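Side-chain contact in N-(5'-phosphoribosyl)anthranilate isomerase (Jonesia denitrificans, PDB 4WUI), which probably catalyses the isomerisation of N-(5-phospho-beta-D-ribosyl)anthranilate to 1-(2-carboxyphenylamino)-1-deoxy-D-ribulose 5-phosphate, the third step from chorismate to tryptophan: residues D69-A74 / A97-R102. Numbering follows the deposited sequence. Where two conformers were deposited one is given.
Sequences DALALA and AARFPR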
ATOM      1  N   ASP A  69      -9.251   4.220 -18.156  1.00 12.19           N
ATOM      2  CA  ASP A  69     -10.312   3.612 -17.369  1.00 12.25           C
ATOM      3  C   ASP A  69     -10.004   3.662 -15.873  1.00 11.46           C
ATOM      4  O   ASP A  69     -10.916   3.848 -15.065  1.00 11.76           O
ATOM      5  CB  ASP A  69     -10.528   2.153 -17.778  1.00 13.75           C
ATOM      6  CG  ASP A  69     -11.165   1.984 -19.135  1.00 17.05           C
ATOM      7  OD1 ASP A  69     -11.582   2.978 -19.770  1.00 18.64           O
ATOM      8  OD2 ASP A  69     -11.334   0.801 -19.516  1.00 18.84           O
ATOM      9  N   ALA A  70      -8.739   3.486 -15.520  1.00 10.59           N
ATOM     10  CA  ALA A  70      -8.345   3.562 -14.130  1.00 10.47           C
ATOM     11  C   ALA A  70      -8.581   4.950 -13.571  1.00  9.79           C
ATOM     12  O   ALA A  70      -9.041   5.118 -12.436  1.00  9.93           O
ATOM     13  CB  ALA A  70      -6.898   3.143 -13.958  1.00 10.88           C
ATOM     14  N   LEU A  71      -8.263   5.969 -14.373  1.00 10.23           N
ATOM     15  CA  LEU A  71      -8.535   7.348 -13.993  1.00 10.88           C
ATOM     16  C   LEU A  71     -10.020   7.581 -13.795  1.00 10.55           C
ATOM     17  O   LEU A  71     -10.447   8.193 -12.820  1.00 11.10           O
ATOM     18  CB  LEU A  71      -7.977   8.295 -15.048  1.00 11.75           C
ATOM     19  CG  LEU A  71      -6.472   8.495 -14.994  1.00 12.65           C
ATOM     20  CD1 LEU A  71      -5.986   9.111 -16.297  1.00 14.09           C
ATOM     21  CD2 LEU A  71      -6.087   9.368 -13.806  1.00 12.62           C
ATOM     22  N   ALA A  72     -10.826   7.097 -14.735  1.00 10.98           N
ATOM     23  CA  ALA A  72     -12.276   7.254 -14.632  1.00 11.78           C
ATOM     24  C   ALA A  72     -12.802   6.593 -13.358  1.00 11.04           C
ATOM     25  O   ALA A  72     -13.689   7.138 -12.681  1.00 12.02           O
ATOM     26  CB  ALA A  72     -12.965   6.692 -15.864  1.00 13.13           C
ATOM     27  N   LEU A  73     -12.252   5.420 -13.035  1.00 10.34           N
ATOM     28  CA  LEU A  73     -12.681   4.695 -11.837  1.00 10.32           C
ATOM     29  C   LEU A  73     -12.227   5.413 -10.557  1.00 10.12           C
ATOM     30  O   LEU A  73     -12.974   5.478  -9.573  1.00 10.90           O
ATOM     31  CB  LEU A  73     -12.114   3.281 -11.873  1.00 10.88           C
ATOM     32  CG  LEU A  73     -12.575   2.354 -10.744  1.00 11.91           C
ATOM     33  CD1 LEU A  73     -14.082   2.199 -10.732  1.00 12.81           C
ATOM     34  CD2 LEU A  73     -11.912   1.007 -10.927  1.00 12.92           C
ATOM     35  N   ALA A  74     -11.037   5.995 -10.560  1.00  9.65           N
ATOM     36  CA  ALA A  74     -10.603   6.774  -9.413  1.00  9.98           C
ATOM     37  C   ALA A  74     -11.538   7.932  -9.172  1.00 10.99           C
ATOM     38  O   ALA A  74     -11.904   8.229  -8.029  1.00 11.58           O
ATOM     39  CB  ALA A  74      -9.176   7.268  -9.607  1.00 10.39           C
ATOM     40  N   ALA A  97      -0.583  11.099 -13.580  1.00  9.05           N
ATOM     41  CA  ALA A  97      -0.190  12.167 -12.673  1.00  9.56           C
ATOM     42  C   ALA A  97      -0.628  13.537 -13.178  1.00  9.70           C
ATOM     43  O   ALA A  97      -0.901  14.418 -12.368  1.00 11.17           O
ATOM     44  CB  ALA A  97       1.308  12.129 -12.430  1.00  9.87           C
ATOM     45  N   ALA A  98      -0.709  13.723 -14.481  1.00  9.40           N
ATOM     46  CA  ALA A  98      -1.175  14.996 -15.010  1.00  9.99           C
ATOM     47  C   ALA A  98      -2.685  15.171 -14.843  1.00  9.86           C
ATOM     48  O   ALA A  98      -3.193  16.310 -14.901  1.00 10.91           O
ATOM     49  CB  ALA A  98      -0.803  15.138 -16.485  1.00 10.79           C
ATOM     50  N   ARG A  99      -3.400  14.072 -14.667  1.00  9.86           N
ATOM     51  CA  ARG A  99      -4.864  14.035 -14.752  1.00 10.35           C
ATOM     52  C   ARG A  99      -5.566  13.725 -13.440  1.00 10.62           C
ATOM     53  O   ARG A  99      -6.795  13.751 -13.400  1.00 12.61           O
ATOM     54  CB  ARG A  99      -5.279  13.038 -15.838  1.00 10.29           C
ATOM     55  CG  ARG A  99      -4.963  13.534 -17.236  1.00 10.42           C
ATOM     56  CD  ARG A  99      -5.034  12.444 -18.278  1.00 10.59           C
ATOM     57  NE  ARG A  99      -4.773  12.953 -19.621  1.00 10.86           N
ATOM     58  CZ  ARG A  99      -3.569  13.250 -20.083  1.00 10.59           C
ATOM     59  NH1 ARG A  99      -2.491  13.094 -19.327  1.00 10.16           N
ATOM     60  NH2 ARG A  99      -3.439  13.702 -21.320  1.00 11.80           N
ATOM     61  N   PHE A 100      -4.830  13.412 -12.378  1.00  9.96           N
ATOM     62  CA  PHE A 100      -5.428  13.038 -11.082  1.00 10.02           C
ATOM     63  C   PHE A 100      -4.476  13.538 -10.009  1.00 10.21           C
ATOM     64  O   PHE A 100      -3.274  13.494 -10.212  1.00 10.87           O
ATOM     65  CB  PHE A 100      -5.614  11.503 -10.999  1.00  9.90           C
ATOM     66  CG  PHE A 100      -6.414  11.075  -9.796  1.00  9.78           C
ATOM     67  CD1 PHE A 100      -7.804  11.175  -9.788  1.00 10.61           C
ATOM     68  CD2 PHE A 100      -5.770  10.680  -8.631  1.00  9.53           C
ATOM     69  CE1 PHE A 100      -8.536  10.866  -8.675  1.00 11.75           C
ATOM     70  CE2 PHE A 100      -6.507  10.371  -7.505  1.00 10.34           C
ATOM     71  CZ  PHE A 100      -7.888  10.475  -7.527  1.00 11.31           C
ATOM     72  N   PRO A 101      -5.010  14.074  -8.884  0.51 10.59           N
ATOM     73  CA  PRO A 101      -4.167  14.814  -7.923  0.51 10.71           C
ATOM     74  C   PRO A 101      -3.070  14.009  -7.224  0.51  9.75           C
ATOM     75  O   PRO A 101      -2.007  14.578  -6.925  0.51  9.71           O
ATOM     76  CB  PRO A 101      -5.193  15.334  -6.895  0.51 11.43           C
ATOM     77  CG  PRO A 101      -6.405  15.546  -7.732  0.51 11.76           C
ATOM     78  CD  PRO A 101      -6.436  14.353  -8.632  0.51 11.22           C
ATOM     79  N   ARG A 102      -3.313  12.725  -6.965  1.00  9.15           N
ATOM     80  CA  ARG A 102      -2.426  11.898  -6.136  1.00  8.56           C
ATOM     81  C   ARG A 102      -2.261  10.544  -6.780  1.00  8.28           C
ATOM     82  O   ARG A 102      -3.194   9.756  -6.808  1.00  8.54           O
ATOM     83  CB  ARG A 102      -2.983  11.749  -4.725  1.00  8.62           C
ATOM     84  CG  ARG A 102      -3.293  13.059  -4.014  1.00  9.32           C
ATOM     85  CD  ARG A 102      -3.760  12.853  -2.590  1.00  9.26           C
ATOM     86  NE  ARG A 102      -2.688  12.317  -1.781  1.00  9.15           N
ATOM     87  CZ  ARG A 102      -2.866  11.827  -0.570  1.00  9.60           C
ATOM     88  NH1 ARG A 102      -4.059  11.870   0.020  1.00 10.33           N
ATOM     89  NH2 ARG A 102      -1.857  11.270   0.066  1.00 10.27           N
TER
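Two successive outer helices of the TIM barrel, 67-77 and 90-99, meet here through Leu71 and Ala74 on the first, Arg99 near the C-terminal end of the second and Phe100 in the loop that follows, which leads to strand 103-108. The contact is apolar, with 205 Å² buried over both sides and no hydrogen bond across it. Leu71 divides its branches: CD2 packs 3.6 Å from Phe100 CB, while CD1 lies 4.0 Å from Arg99 CD, touching the aliphatic part of the arginine. Beyond CD the chain of Arg99 turns to its own helix, where NH1 hydrogen-bonds to Tyr95 O and the guanidinium makes a cation-pi contact with the Tyr95 ring. With chi1 at -171°, the Phe100 ring points away from the backbone N and reaches Ala74. The methyl CB of Ala74 sits 4.2 Å from the Phe100 ring centroid and 26° off the ring normal, a CH-pi contact over the face, displaced toward CE1. Leu71 and Phe100 both also reach Leu82 of strand 81-84, which lies between the two helices in sequence, as expected for neighbouring helices of the (beta-alpha)8 barrel packed over the strand between them.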